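Local atomic coordinates of Ddb_g0293866 (Dictyostelium discoideum, PDB entry 5LW6), a protein that carries an ADP-ribose-binding macrodomain, the part modelled here, and probably senses DNA damage by recognising poly-ADP-ribose. Residues P40-K45 / H86-E91; L56-I61 / I94-M99; S193-K198 / G210-I215. All coordinates share one frame; numbering follows the deposited sequence.

Interaction 1 (P40-K45 / H86-E91)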
ATOM      1  N   PRO A  40      14.396  -2.431   5.161  1.00 14.82           N
ATOM      2  CA  PRO A  40      13.670  -3.714   5.187  1.00 14.89           C
ATOM      3  C   PRO A  40      14.025  -4.558   6.365  1.00 15.33           C
ATOM      4  O   PRO A  40      15.204  -4.626   6.746  1.00 15.07           O
ATOM      5  CB  PRO A  40      14.134  -4.410   3.934  1.00 14.27           C
ATOM      6  CG  PRO A  40      15.430  -3.767   3.553  1.00 15.27           C
ATOM      7  CD  PRO A  40      15.494  -2.429   4.193  1.00 15.23           C
ATOM      8  N   LYS A  41      13.006  -5.154   6.952  1.00 14.67           N
ATOM      9  CA  LYS A  41      13.125  -6.088   8.096  1.00 17.60           C
ATOM     10  C   LYS A  41      12.327  -7.356   7.754  1.00 16.40           C
ATOM     11  O   LYS A  41      11.377  -7.729   8.432  1.00 18.08           O
ATOM     12  CB  LYS A  41      12.571  -5.426   9.325  1.00 18.80           C
ATOM     13  CG  LYS A  41      13.248  -4.135   9.719  1.00 22.31           C
ATOM     14  CD  LYS A  41      14.625  -4.415  10.305  1.00 28.60           C
ATOM     15  CE  LYS A  41      15.368  -3.158  10.795  1.00 31.86           C
ATOM     16  NZ  LYS A  41      16.843  -3.523  10.757  1.00 34.35           N
ATOM     17  N   TYR A  42      12.730  -7.967   6.684  1.00 14.38           N
ATOM     18  CA  TYR A  42      11.959  -9.012   6.091  1.00 12.93           C
ATOM     19  C   TYR A  42      12.217 -10.326   6.791  1.00 15.19           C
ATOM     20  O   TYR A  42      13.294 -10.561   7.309  1.00 13.69           O
ATOM     21  CB  TYR A  42      12.231  -9.111   4.601  1.00 13.09           C
ATOM     22  CG  TYR A  42      11.916  -7.875   3.805  1.00 11.46           C
ATOM     23  CD1 TYR A  42      10.998  -6.921   4.275  1.00 12.04           C
ATOM     24  CD2 TYR A  42      12.438  -7.703   2.523  1.00 10.70           C
ATOM     25  CE1 TYR A  42      10.676  -5.807   3.532  1.00 12.38           C
ATOM     26  CE2 TYR A  42      12.140  -6.561   1.764  1.00 10.74           C
ATOM     27  CZ  TYR A  42      11.264  -5.616   2.280  1.00 11.95           C
ATOM     28  OH  TYR A  42      10.969  -4.515   1.528  1.00 10.99           O
ATOM     29  N   ARG A  43      11.240 -11.226   6.792  1.00 16.00           N
ATOM     30  CA  ARG A  43      11.321 -12.517   7.537  1.00 18.93           C
ATOM     31  C   ARG A  43      10.770 -13.650   6.677  1.00 16.70           C
ATOM     32  O   ARG A  43       9.627 -13.585   6.316  1.00 17.35           O
ATOM     33  CB  ARG A  43      10.471 -12.433   8.820  1.00 25.61           C
ATOM     34  CG  ARG A  43      11.060 -11.481   9.849  1.00 36.03           C
ATOM     35  CD  ARG A  43      10.460 -11.679  11.241  1.00 51.29           C
ATOM     36  NE  ARG A  43      11.244 -10.916  12.221  1.00 69.37           N
ATOM     37  CZ  ARG A  43      10.880 -10.671  13.484  1.00 84.37           C
ATOM     38  NH1 ARG A  43       9.708 -11.103  13.963  1.00 87.49           N
ATOM     39  NH2 ARG A  43      11.690  -9.956  14.283  1.00 88.01           N
ATOM     40  N   LYS A  44      11.617 -14.609   6.369  1.00 18.85           N
ATOM     41  CA  LYS A  44      11.241 -15.790   5.557  1.00 21.33           C
ATOM     42  C   LYS A  44      10.400 -16.708   6.426  1.00 21.96           C
ATOM     43  O   LYS A  44      10.704 -16.943   7.645  1.00 19.27           O
ATOM     44  CB  LYS A  44      12.437 -16.600   5.041  1.00 22.55           C
ATOM     45  CG  LYS A  44      13.373 -15.812   4.130  1.00 28.54           C
ATOM     46  CD  LYS A  44      14.331 -16.752   3.352  1.00 32.82           C
ATOM     47  CE  LYS A  44      15.331 -15.935   2.516  1.00 36.61           C
ATOM     48  NZ  LYS A  44      16.430 -15.460   3.384  1.00 41.96           N
ATOM     49  N   LYS A  45       9.342 -17.193   5.814  1.00 20.03           N
ATOM     50  CA  LYS A  45       8.420 -18.178   6.419  1.00 19.60           C
ATOM     51  C   LYS A  45       8.049 -19.210   5.401  1.00 20.79           C
ATOM     52  O   LYS A  45       7.261 -18.927   4.475  1.00 22.38           O
ATOM     53  CB  LYS A  45       7.132 -17.528   6.909  1.00 23.45           C
ATOM     54  CG  LYS A  45       7.334 -16.435   7.901  1.00 26.87           C
ATOM     55  CD  LYS A  45       5.991 -15.781   8.251  1.00 31.31           C
ATOM     56  CE  LYS A  45       6.216 -14.584   9.179  1.00 35.49           C
ATOM     57  NZ  LYS A  45       4.923 -14.077   9.739  1.00 39.56           N
ATOM     58  N   HIS A  86      12.315 -11.535  -4.371  1.00 12.54           N
ATOM     59  CA  HIS A  86      13.546 -12.341  -4.477  1.00 15.64           C
ATOM     60  C   HIS A  86      13.973 -12.811  -3.146  1.00 14.82           C
ATOM     61  O   HIS A  86      14.377 -13.961  -3.008  1.00 15.18           O
ATOM     62  CB  HIS A  86      14.672 -11.509  -5.108  1.00 17.97           C
ATOM     63  CG  HIS A  86      14.518 -11.374  -6.593  1.00 25.42           C
ATOM     64  ND1 HIS A  86      15.030 -10.312  -7.316  1.00 31.88           N
ATOM     65  CD2 HIS A  86      13.874 -12.153  -7.482  1.00 33.06           C
ATOM     66  CE1 HIS A  86      14.730 -10.466  -8.595  1.00 35.01           C
ATOM     67  NE2 HIS A  86      14.002 -11.560  -8.717  1.00 32.41           N
ATOM     68  N   PHE A  87      13.926 -11.954  -2.147  1.00 12.62           N
ATOM     69  CA  PHE A  87      14.261 -12.337  -0.806  1.00 13.92           C
ATOM     70  C   PHE A  87      13.381 -13.520  -0.371  1.00 15.78           C
ATOM     71  O   PHE A  87      13.855 -14.437   0.367  1.00 15.18           O
ATOM     72  CB  PHE A  87      14.072 -11.182   0.132  1.00 14.32           C
ATOM     73  CG  PHE A  87      14.419 -11.447   1.541  1.00 17.00           C
ATOM     74  CD1 PHE A  87      15.697 -11.268   1.993  1.00 18.28           C
ATOM     75  CD2 PHE A  87      13.418 -11.860   2.468  1.00 16.80           C
ATOM     76  CE1 PHE A  87      15.986 -11.531   3.334  1.00 20.39           C
ATOM     77  CE2 PHE A  87      13.725 -12.100   3.804  1.00 19.74           C
ATOM     78  CZ  PHE A  87      15.009 -11.900   4.232  1.00 19.50           C
ATOM     79  N   HIS A  88      12.104 -13.461  -0.744  1.00 14.27           N
ATOM     80  CA  HIS A  88      11.122 -14.453  -0.411  1.00 14.70           C
ATOM     81  C   HIS A  88      10.875 -15.453  -1.507  1.00 14.76           C
ATOM     82  O   HIS A  88       9.740 -15.922  -1.679  1.00 14.78           O
ATOM     83  CB  HIS A  88       9.812 -13.732  -0.099  1.00 14.03           C
ATOM     84  CG  HIS A  88       9.835 -12.973   1.177  1.00 13.23           C
ATOM     85  ND1 HIS A  88       9.977 -13.573   2.394  1.00 14.97           N
ATOM     86  CD2 HIS A  88       9.642 -11.668   1.443  1.00 15.37           C
ATOM     87  CE1 HIS A  88       9.863 -12.678   3.369  1.00 15.11           C
ATOM     88  NE2 HIS A  88       9.700 -11.506   2.813  1.00 14.11           N
ATOM     89  N   GLU A  89      11.911 -15.792  -2.286  1.00 17.59           N
ATOM     90  CA  GLU A  89      11.803 -16.828  -3.292  1.00 20.97           C
ATOM     91  C   GLU A  89      11.211 -18.133  -2.620  1.00 23.26           C
ATOM     92  O   GLU A  89      11.566 -18.503  -1.519  1.00 23.86           O
ATOM     93  CB  GLU A  89      13.177 -17.136  -3.919  1.00 24.45           C
ATOM     94  CG  GLU A  89      14.185 -17.695  -2.919  1.00 30.32           C
ATOM     95  CD  GLU A  89      15.383 -18.477  -3.563  1.00 40.83           C
ATOM     96  OE1 GLU A  89      15.574 -18.408  -4.812  1.00 45.17           O
ATOM     97  OE2 GLU A  89      16.142 -19.135  -2.806  1.00 41.11           O
ATOM     98  N   LYS A  90      10.319 -18.803  -3.287  1.00 26.79           N
ATOM     99  CA  LYS A  90       9.806 -20.074  -2.737  1.00 24.66           C
ATOM    100  C   LYS A  90       8.754 -19.921  -1.654  1.00 24.88           C
ATOM    101  O   LYS A  90       8.374 -20.915  -1.093  1.00 25.41           O
ATOM    102  CB  LYS A  90      10.902 -20.952  -2.120  1.00 26.69           C
ATOM    103  CG  LYS A  90      12.042 -21.311  -3.067  1.00 28.76           C
ATOM    104  CD  LYS A  90      13.046 -22.299  -2.468  1.00 32.08           C
ATOM    105  CE  LYS A  90      14.047 -22.639  -3.562  1.00 34.58           C
ATOM    106  NZ  LYS A  90      15.140 -23.575  -3.172  1.00 38.32           N
ATOM    107  N   GLU A  91       8.330 -18.709  -1.308  1.00 19.54           N
ATOM    108  CA  GLU A  91       7.255 -18.531  -0.333  1.00 18.70           C
ATOM    109  C   GLU A  91       5.988 -18.282  -1.103  1.00 21.12           C
ATOM    110  O   GLU A  91       5.692 -17.160  -1.497  1.00 19.59           O
ATOM    111  CB  GLU A  91       7.594 -17.398   0.608  1.00 16.61           C
ATOM    112  CG  GLU A  91       8.682 -17.829   1.582  1.00 17.63           C
ATOM    113  CD  GLU A  91       9.297 -16.711   2.380  1.00 19.04           C
ATOM    114  OE1 GLU A  91      10.481 -16.350   2.157  1.00 22.24           O
ATOM    115  OE2 GLU A  91       8.629 -16.198   3.295  1.00 18.40           O
TER
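Tyr42, Lys44 and Lys45 of the N-terminal arm of this macrodomain lie across Phe87, His88 and Glu91, where helix 70-87 ends and a type II beta turn from His88 to Glu91 leads on toward strand 95-101. The aromatic part comes first. Phe87 carries its ring away from the backbone N (chi1 -179°) and into the arm, where Tyr42 turns an edge to one face in a T-shaped pair with centroids 5.8 Å apart. Over the opposite face sits the ammonium of Lys44, a cation-pi contact with NZ 4.2 Å from the Phe87 ring centroid; a bend at the last side-chain torsion of Lys44 (chi4 80°) swings NZ there.

The polar part centres on Glu91. Glu91 OE2 accepts the backbone N of Lys45 at 2.8 Å, met from well above the carboxylate plane, and also pairs with Arg54 in a salt bridge. Glu91 OE1, lying in the imidazole plane, takes the N-H of His88 ND1 at 2.8 Å. A glutamine in place of Glu91 would probably leave one of the two donors, His88 ND1 or Lys45 N, without its acceptor and take from Arg54 this countercharge. His88 NE2 bonds to Asp253 of helix 237-253, so the ring is fixed at both nitrogens. At the ring's edge, between its two nitrogens, His88 CE1 lies 3.1 Å from the carbonyl O of Arg43.

Interaction 2 (L56-I61 / I94-M99)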
ATOM      1  N   LEU A  56      -1.512  -8.996  -0.346  1.00  9.80           N
ATOM      2  CA  LEU A  56      -1.582  -7.530  -0.185  1.00  9.95           C
ATOM      3  C   LEU A  56      -2.016  -6.854  -1.450  1.00 10.28           C
ATOM      4  O   LEU A  56      -1.373  -7.021  -2.464  1.00 10.70           O
ATOM      5  CB  LEU A  56      -0.229  -6.950   0.183  1.00 10.20           C
ATOM      6  CG  LEU A  56      -0.147  -5.431   0.284  1.00 10.02           C
ATOM      7  CD1 LEU A  56      -0.962  -4.850   1.416  1.00 10.58           C
ATOM      8  CD2 LEU A  56       1.336  -5.107   0.377  1.00  9.94           C
ATOM      9  N   ALA A  57      -3.068  -6.021  -1.342  1.00 10.02           N
ATOM     10  CA  ALA A  57      -3.498  -5.133  -2.376  1.00 10.19           C
ATOM     11  C   ALA A  57      -3.024  -3.759  -2.016  1.00  9.97           C
ATOM     12  O   ALA A  57      -3.240  -3.311  -0.890  1.00  9.05           O
ATOM     13  CB  ALA A  57      -5.010  -5.127  -2.478  1.00 10.89           C
ATOM     14  N   PHE A  58      -2.301  -3.102  -2.931  1.00  8.94           N
ATOM     15  CA  PHE A  58      -1.675  -1.829  -2.544  1.00  9.11           C
ATOM     16  C   PHE A  58      -1.651  -0.905  -3.718  1.00 10.01           C
ATOM     17  O   PHE A  58      -1.681  -1.366  -4.820  1.00  9.10           O
ATOM     18  CB  PHE A  58      -0.266  -2.016  -1.970  1.00  9.85           C
ATOM     19  CG  PHE A  58       0.736  -2.614  -2.916  1.00  8.91           C
ATOM     20  CD1 PHE A  58       0.781  -3.973  -3.129  1.00 10.05           C
ATOM     21  CD2 PHE A  58       1.641  -1.805  -3.560  1.00 10.44           C
ATOM     22  CE1 PHE A  58       1.706  -4.526  -4.006  1.00 10.44           C
ATOM     23  CE2 PHE A  58       2.616  -2.341  -4.429  1.00 11.54           C
ATOM     24  CZ  PHE A  58       2.650  -3.735  -4.632  1.00 11.14           C
ATOM     25  N   PRO A  59      -1.692   0.414  -3.460  1.00  9.84           N
ATOM     26  CA  PRO A  59      -1.610   1.351  -4.539  1.00 10.85           C
ATOM     27  C   PRO A  59      -0.173   1.537  -5.086  1.00 10.32           C
ATOM     28  O   PRO A  59       0.792   1.099  -4.473  1.00 10.09           O
ATOM     29  CB  PRO A  59      -2.164   2.631  -3.880  1.00 11.97           C
ATOM     30  CG  PRO A  59      -1.605   2.565  -2.530  1.00 12.09           C
ATOM     31  CD  PRO A  59      -1.727   1.085  -2.144  1.00 10.87           C
ATOM     32  N   PHE A  60      -0.088   2.123  -6.290  1.00 11.62           N
ATOM     33  CA  PHE A  60       1.167   2.564  -6.900  1.00 11.47           C
ATOM     34  C   PHE A  60       1.532   3.864  -6.190  1.00 12.51           C
ATOM     35  O   PHE A  60       1.081   4.970  -6.545  1.00 11.41           O
ATOM     36  CB  PHE A  60       0.922   2.704  -8.388  1.00 11.72           C
ATOM     37  CG  PHE A  60       2.122   3.003  -9.235  1.00 11.04           C
ATOM     38  CD1 PHE A  60       3.409   2.797  -8.786  1.00 10.98           C
ATOM     39  CD2 PHE A  60       1.935   3.393 -10.605  1.00 10.95           C
ATOM     40  CE1 PHE A  60       4.502   2.991  -9.604  1.00 10.48           C
ATOM     41  CE2 PHE A  60       3.064   3.623 -11.422  1.00 11.09           C
ATOM     42  CZ  PHE A  60       4.335   3.442 -10.919  1.00 11.06           C
ATOM     43  N   ILE A  61       2.281   3.693  -5.106  1.00 11.83           N
ATOM     44  CA  ILE A  61       2.358   4.718  -4.064  1.00 12.23           C
ATOM     45  C   ILE A  61       2.768   6.067  -4.632  1.00 13.36           C
ATOM     46  O   ILE A  61       3.747   6.144  -5.378  1.00 12.19           O
ATOM     47  CB  ILE A  61       3.279   4.255  -2.913  1.00 12.18           C
ATOM     48  CG1 ILE A  61       2.862   2.830  -2.434  1.00 12.24           C
ATOM     49  CG2 ILE A  61       3.403   5.353  -1.874  1.00 12.39           C
ATOM     50  CD1 ILE A  61       3.751   2.344  -1.303  1.00 12.05           C
ATOM     51  N   ILE A  94       2.624 -15.539  -0.595  1.00 14.27           N
ATOM     52  CA  ILE A  94       2.712 -14.152  -0.904  1.00 12.11           C
ATOM     53  C   ILE A  94       2.029 -13.897  -2.217  1.00 12.51           C
ATOM     54  O   ILE A  94       2.213 -14.585  -3.233  1.00 11.54           O
ATOM     55  CB  ILE A  94       4.197 -13.748  -1.014  1.00 12.59           C
ATOM     56  CG1 ILE A  94       4.869 -13.792   0.340  1.00 13.24           C
ATOM     57  CG2 ILE A  94       4.266 -12.357  -1.570  1.00 13.17           C
ATOM     58  CD1 ILE A  94       6.377 -13.730   0.312  1.00 14.28           C
ATOM     59  N   LYS A  95       1.149 -12.909  -2.214  1.00 12.55           N
ATOM     60  CA  LYS A  95       0.474 -12.445  -3.399  1.00 14.71           C
ATOM     61  C   LYS A  95       0.441 -10.933  -3.314  1.00 14.40           C
ATOM     62  O   LYS A  95      -0.064 -10.374  -2.318  1.00 15.60           O
ATOM     63  CB  LYS A  95      -0.935 -13.040  -3.460  1.00 18.63           C
ATOM     64  CG  LYS A  95      -1.580 -12.848  -4.753  1.00 26.23           C
ATOM     65  CD  LYS A  95      -2.743 -13.863  -4.938  1.00 32.72           C
ATOM     66  CE  LYS A  95      -3.501 -14.253  -3.652  1.00 34.67           C
ATOM     67  NZ  LYS A  95      -4.924 -13.744  -3.585  1.00 37.64           N
ATOM     68  N   LEU A  96       0.971 -10.286  -4.342  1.00 11.94           N
ATOM     69  CA  LEU A  96       1.042  -8.809  -4.376  1.00 11.16           C
ATOM     70  C   LEU A  96       0.216  -8.321  -5.545  1.00 11.69           C
ATOM     71  O   LEU A  96       0.385  -8.823  -6.701  1.00 12.53           O
ATOM     72  CB  LEU A  96       2.490  -8.318  -4.509  1.00 11.23           C
ATOM     73  CG  LEU A  96       3.481  -8.652  -3.401  1.00 11.28           C
ATOM     74  CD1 LEU A  96       4.846  -8.049  -3.678  1.00 12.19           C
ATOM     75  CD2 LEU A  96       2.961  -8.250  -2.059  1.00 11.53           C
ATOM     76  N   LYS A  97      -0.732  -7.439  -5.281  1.00 10.42           N
ATOM     77  CA  LYS A  97      -1.574  -6.864  -6.308  1.00 11.22           C
ATOM     78  C   LYS A  97      -1.481  -5.400  -6.215  1.00 12.34           C
ATOM     79  O   LYS A  97      -1.963  -4.791  -5.250  1.00 12.13           O
ATOM     80  CB  LYS A  97      -3.034  -7.316  -6.188  1.00 13.42           C
ATOM     81  CG  LYS A  97      -3.126  -8.845  -6.276  1.00 14.60           C
ATOM     82  CD  LYS A  97      -4.539  -9.333  -6.561  1.00 17.94           C
ATOM     83  CE  LYS A  97      -4.574 -10.866  -6.678  1.00 23.24           C
ATOM     84  NZ  LYS A  97      -5.996 -11.278  -6.799  1.00 27.32           N
HETATM   85  N   MSE A  98      -0.895  -4.799  -7.231  1.00 11.99           N
HETATM   86  CA  MSE A  98      -0.696  -3.364  -7.190  1.00 11.63           C
HETATM   87  C   MSE A  98      -1.765  -2.734  -8.034  1.00 13.65           C
HETATM   88  O   MSE A  98      -1.929  -2.997  -9.210  1.00 12.29           O
HETATM   89  CB  MSE A  98       0.652  -2.923  -7.649  1.00 12.15           C
HETATM   90  CG  MSE A  98       0.876  -1.439  -7.493  1.00 12.96           C
HETATM   91 SE   MSE A  98       2.720  -0.909  -7.983  1.00 22.49          SE
HETATM   92  CE  MSE A  98       2.389  -0.942  -9.784  1.00 12.20           C
HETATM   93  N   MSE A  99      -2.485  -1.803  -7.455  1.00 11.76           N
HETATM   94  CA  MSE A  99      -3.617  -1.184  -8.099  1.00 13.20           C
HETATM   95  C   MSE A  99      -3.150   0.103  -8.741  1.00 12.33           C
HETATM   96  O   MSE A  99      -2.667   0.986  -8.079  1.00 12.91           O
HETATM   97  CB  MSE A  99      -4.689  -0.854  -7.027  1.00 14.54           C
HETATM   98  CG  MSE A  99      -5.116  -2.165  -6.336  1.00 17.10           C
HETATM   99 SE   MSE A  99      -6.427  -1.901  -4.911  1.00 22.28          SE
HETATM  100  CE  MSE A  99      -5.183  -1.146  -3.504  1.00 17.16           C
TER
HETATM  101  O   HOH W   1      -2.604   3.698  -7.348  1.00 18.84           O
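Met98, a selenomethionine, reaches two phenylalanine rings, Phe58 in the neighbouring parallel strand and Phe60 just past its end. Its CB lies over a face of Phe58, 4.0 Å from the ring centroid, and Leu96 CB meets the edge of the same ring, 3.9 Å from Phe58 CE1. Phe58 CG stands between its backbone N and carbonyl carbon (chi1 62°), which turns the ring back toward strand 95-101. Farther out, a bend at chi3 (79°) carries Met98 CE over a face of Phe60, 4.2 Å from that centroid, and SE approaches both rings obliquely, a Met-aromatic contact with each. On the other side of the sheet Met99 CE folds back to Ala57 CB at 4.1 Å.

Between these two layers of side chains the backbones pair in register, Leu56 with Leu96 through Pro59 with Met99. Four good hydrogen bonds join them; a fifth, Phe60 N to Met99 O, is weak at 3.3 Å, and a water bridges the same two atoms. This is a beta-alpha-beta crossover: helix 70-87 packs on Phe58, Phe60 and Met98, helix 237-253 reaches Leu56 and Leu96, and strands 145-149 and 125-130 flank the pair.

Interaction 3 (S193-K198 / G210-I215)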
ATOM      1  N   SER A 193      -6.038  -3.769  12.270  1.00 13.82           N
ATOM      2  CA  SER A 193      -6.761  -5.003  12.080  1.00 13.27           C
ATOM      3  C   SER A 193      -8.284  -4.775  12.128  1.00 14.05           C
ATOM      4  O   SER A 193      -8.784  -4.084  13.005  1.00 14.62           O
ATOM      5  CB  SER A 193      -6.375  -6.019  13.138  1.00 16.61           C
ATOM      6  OG  SER A 193      -7.229  -7.166  13.099  1.00 16.83           O
ATOM      7  N   LEU A 194      -9.012  -5.270  11.144  1.00 13.22           N
ATOM      8  CA  LEU A 194     -10.467  -5.334  11.178  1.00 14.80           C
ATOM      9  C   LEU A 194     -10.944  -6.511  12.059  1.00 19.70           C
ATOM     10  O   LEU A 194     -12.084  -6.573  12.445  1.00 21.58           O
ATOM     11  CB  LEU A 194     -11.061  -5.464   9.784  1.00 14.92           C
ATOM     12  CG  LEU A 194     -10.551  -4.485   8.751  1.00 14.22           C
ATOM     13  CD1 LEU A 194     -11.274  -4.570   7.440  1.00 14.76           C
ATOM     14  CD2 LEU A 194     -10.623  -3.082   9.292  1.00 14.78           C
ATOM     15  N   GLN A 195     -10.057  -7.432  12.367  1.00 24.17           N
ATOM     16  CA  GLN A 195     -10.404  -8.623  13.202  1.00 28.20           C
ATOM     17  C   GLN A 195     -10.405  -8.443  14.668  1.00 34.84           C
ATOM     18  O   GLN A 195     -11.355  -8.826  15.331  1.00 34.00           O
ATOM     19  CB  GLN A 195      -9.450  -9.758  12.932  1.00 30.14           C
ATOM     20  CG  GLN A 195      -9.579 -10.274  11.554  1.00 30.03           C
ATOM     21  CD  GLN A 195      -8.733 -11.515  11.354  1.00 34.57           C
ATOM     22  OE1 GLN A 195      -7.489 -11.447  11.310  1.00 33.39           O
ATOM     23  NE2 GLN A 195      -9.399 -12.654  11.208  1.00 36.29           N
ATOM     24  N   ASN A 196      -9.316  -7.930  15.207  1.00 40.46           N
ATOM     25  CA  ASN A 196      -9.115  -7.964  16.652  1.00 45.15           C
ATOM     26  C   ASN A 196      -9.786  -6.757  17.113  1.00 39.85           C
ATOM     27  O   ASN A 196      -9.421  -6.238  18.108  1.00 40.66           O
ATOM     28  CB  ASN A 196      -7.644  -7.859  17.007  1.00 43.76           C
ATOM     29  CG  ASN A 196      -6.774  -8.747  16.134  1.00 47.72           C
ATOM     30  OD1 ASN A 196      -7.165  -9.857  15.757  1.00 41.05           O
ATOM     31  ND2 ASN A 196      -5.581  -8.273  15.825  1.00 55.21           N
ATOM     32  N   ASN A 197     -10.718  -6.256  16.318  1.00 43.16           N
ATOM     33  CA  ASN A 197     -11.081  -4.848  16.415  1.00 42.48           C
ATOM     34  C   ASN A 197     -12.533  -4.595  16.641  1.00 38.33           C
ATOM     35  O   ASN A 197     -13.033  -3.467  16.357  1.00 47.41           O
ATOM     36  N   LYS A 198     -13.181  -5.631  17.155  1.00 36.91           N
ATOM     37  CA  LYS A 198     -14.587  -5.731  17.494  1.00 34.70           C
ATOM     38  C   LYS A 198     -15.567  -4.850  16.783  1.00 33.34           C
ATOM     39  O   LYS A 198     -16.625  -5.319  16.400  1.00 35.75           O
ATOM     40  N   GLY A 210     -13.081 -10.285   2.546  1.00 11.52           N
ATOM     41  CA  GLY A 210     -11.998 -11.075   3.126  1.00 12.27           C
ATOM     42  C   GLY A 210     -10.786 -10.323   3.587  1.00 12.41           C
ATOM     43  O   GLY A 210      -9.693 -10.941   3.812  1.00 13.82           O
ATOM     44  N   ILE A 211     -10.955  -9.041   3.831  1.00 10.58           N
ATOM     45  CA  ILE A 211      -9.851  -8.165   4.294  1.00 11.31           C
ATOM     46  C   ILE A 211      -9.745  -8.272   5.781  1.00 11.02           C
ATOM     47  O   ILE A 211     -10.753  -8.030   6.526  1.00 11.51           O
ATOM     48  CB  ILE A 211     -10.035  -6.695   3.830  1.00 10.31           C
ATOM     49  CG1 ILE A 211      -9.915  -6.567   2.288  1.00 10.73           C
ATOM     50  CG2 ILE A 211      -9.013  -5.816   4.526  1.00  9.89           C
ATOM     51  CD1 ILE A 211     -10.565  -5.337   1.652  1.00 13.00           C
ATOM     52  N   ASP A 212      -8.557  -8.592   6.285  1.00 10.98           N
ATOM     53  CA  ASP A 212      -8.283  -8.614   7.728  1.00 11.35           C
ATOM     54  C   ASP A 212      -7.631  -7.394   8.299  1.00 11.53           C
ATOM     55  O   ASP A 212      -7.805  -7.106   9.500  1.00 11.72           O
ATOM     56  CB  ASP A 212      -7.419  -9.807   8.086  1.00 14.50           C
ATOM     57  CG  ASP A 212      -8.140 -11.132   7.837  1.00 17.86           C
ATOM     58  OD1 ASP A 212      -9.393 -11.162   7.867  1.00 20.93           O
ATOM     59  OD2 ASP A 212      -7.435 -12.133   7.547  1.00 22.59           O
ATOM     60  N   ILE A 213      -6.817  -6.707   7.478  1.00 10.74           N
ATOM     61  CA  ILE A 213      -6.008  -5.597   7.915  1.00 10.37           C
ATOM     62  C   ILE A 213      -6.049  -4.517   6.851  1.00 10.08           C
ATOM     63  O   ILE A 213      -5.853  -4.792   5.692  1.00  9.85           O
ATOM     64  CB  ILE A 213      -4.507  -6.020   8.161  1.00 11.57           C
ATOM     65  CG1 ILE A 213      -4.373  -7.090   9.233  1.00 14.96           C
ATOM     66  CG2 ILE A 213      -3.627  -4.774   8.443  1.00 11.42           C
ATOM     67  CD1 ILE A 213      -3.161  -7.945   9.002  1.00 19.16           C
ATOM     68  N   VAL A 214      -6.319  -3.287   7.251  1.00 10.49           N
ATOM     69  CA  VAL A 214      -6.210  -2.067   6.417  1.00 10.30           C
ATOM     70  C   VAL A 214      -4.940  -1.300   6.842  1.00 10.41           C
ATOM     71  O   VAL A 214      -4.715  -1.100   8.011  1.00 10.17           O
ATOM     72  CB  VAL A 214      -7.484  -1.147   6.536  1.00 10.65           C
ATOM     73  CG1 VAL A 214      -7.226   0.180   5.833  1.00 12.02           C
ATOM     74  CG2 VAL A 214      -8.698  -1.871   5.976  1.00 12.00           C
ATOM     75  N   ILE A 215      -4.115  -0.970   5.907  1.00 10.30           N
ATOM     76  CA  ILE A 215      -2.842  -0.346   6.201  1.00 10.13           C
ATOM     77  C   ILE A 215      -2.861   1.054   5.579  1.00 10.55           C
ATOM     78  O   ILE A 215      -3.072   1.254   4.372  1.00  9.86           O
ATOM     79  CB  ILE A 215      -1.673  -1.154   5.573  1.00 10.43           C
ATOM     80  CG1 ILE A 215      -1.652  -2.599   6.041  1.00 11.37           C
ATOM     81  CG2 ILE A 215      -0.344  -0.420   5.778  1.00 10.78           C
ATOM     82  CD1 ILE A 215      -0.675  -3.493   5.278  1.00 12.67           C
TER
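An antiparallel pair at the border of the macrodomain's mixed sheet ends here, as the chain leaves strand 189-193 at Ser193 and later enters strand 213-217 at Ile213. These two residues form a non-hydrogen-bonded pair with CA atoms 4.3 Å apart. One residue on, Leu194 N donates to the carbonyl O of Asp212 at 2.7 Å. The bond is bent, and the donor is tilted 35° from the carbonyl plane.

Leu194 also supplies the apolar half of the contact. Its CG lies beside the backbone N and opposite the carbonyl carbon (chi1 -49°), and the side chain runs obliquely across the stretch that leads into strand 213-217 and its first residues. Leu194 CD1 reaches Ile211 CG2 at 3.9 Å, and both methyls of Leu194 touch Val214 CG2. Leu205 of helix 204-207 adds to this apolar patch by packing on both Leu194 and Ile211.

The fold helps explain the setting: strand 189-193 is an outermost strand and the one that runs against the other five, so its exit turn lies at the margin of the sheet. Ser193 shapes that turn. Ser193 OG accepts the backbone N of Gln195 at 2.9 Å. It also takes the backbone N of Asn196, Asn196 N to Ser193 OG being 3.1 Å, so an ST turn and an ST motif combine and the chain bends sharply just past the strand. The bend sets Gln195 beside Asp212, its amide stacked flat against the carboxylate with the two planes only 5° apart. The groups meet through their flat sides, Gln195 OE1 lying 3.5 Å from Asp212 CG. His206 of helix 204-207 touches both side chains, while Lys144 packs on Asp212 from the loop leading into strand 145-149.

In the fold
Interactions 1 and 2 alternate along the chain, both closed by the crossover through helix 70-87. Their centres lie 16 Å apart, and they touch where His88 CB meets Ile94 CD1 at 3.5 Å. Interaction 3 comes later, its centre about 17 Å from that of interaction 2 and 23 Å from that of interaction 1. Interactions 2 and 3 share the six-stranded sheet: strand 145-149 lies between strands 55-59 and 213-217, yet Leu56 and Ile215 pack together. Interaction 1 fixes the chain ahead of the first strand to the end of helix 70-87, interaction 2 pairs the strands this helix connects, and interaction 3 finishes the sheet at its antiparallel edge.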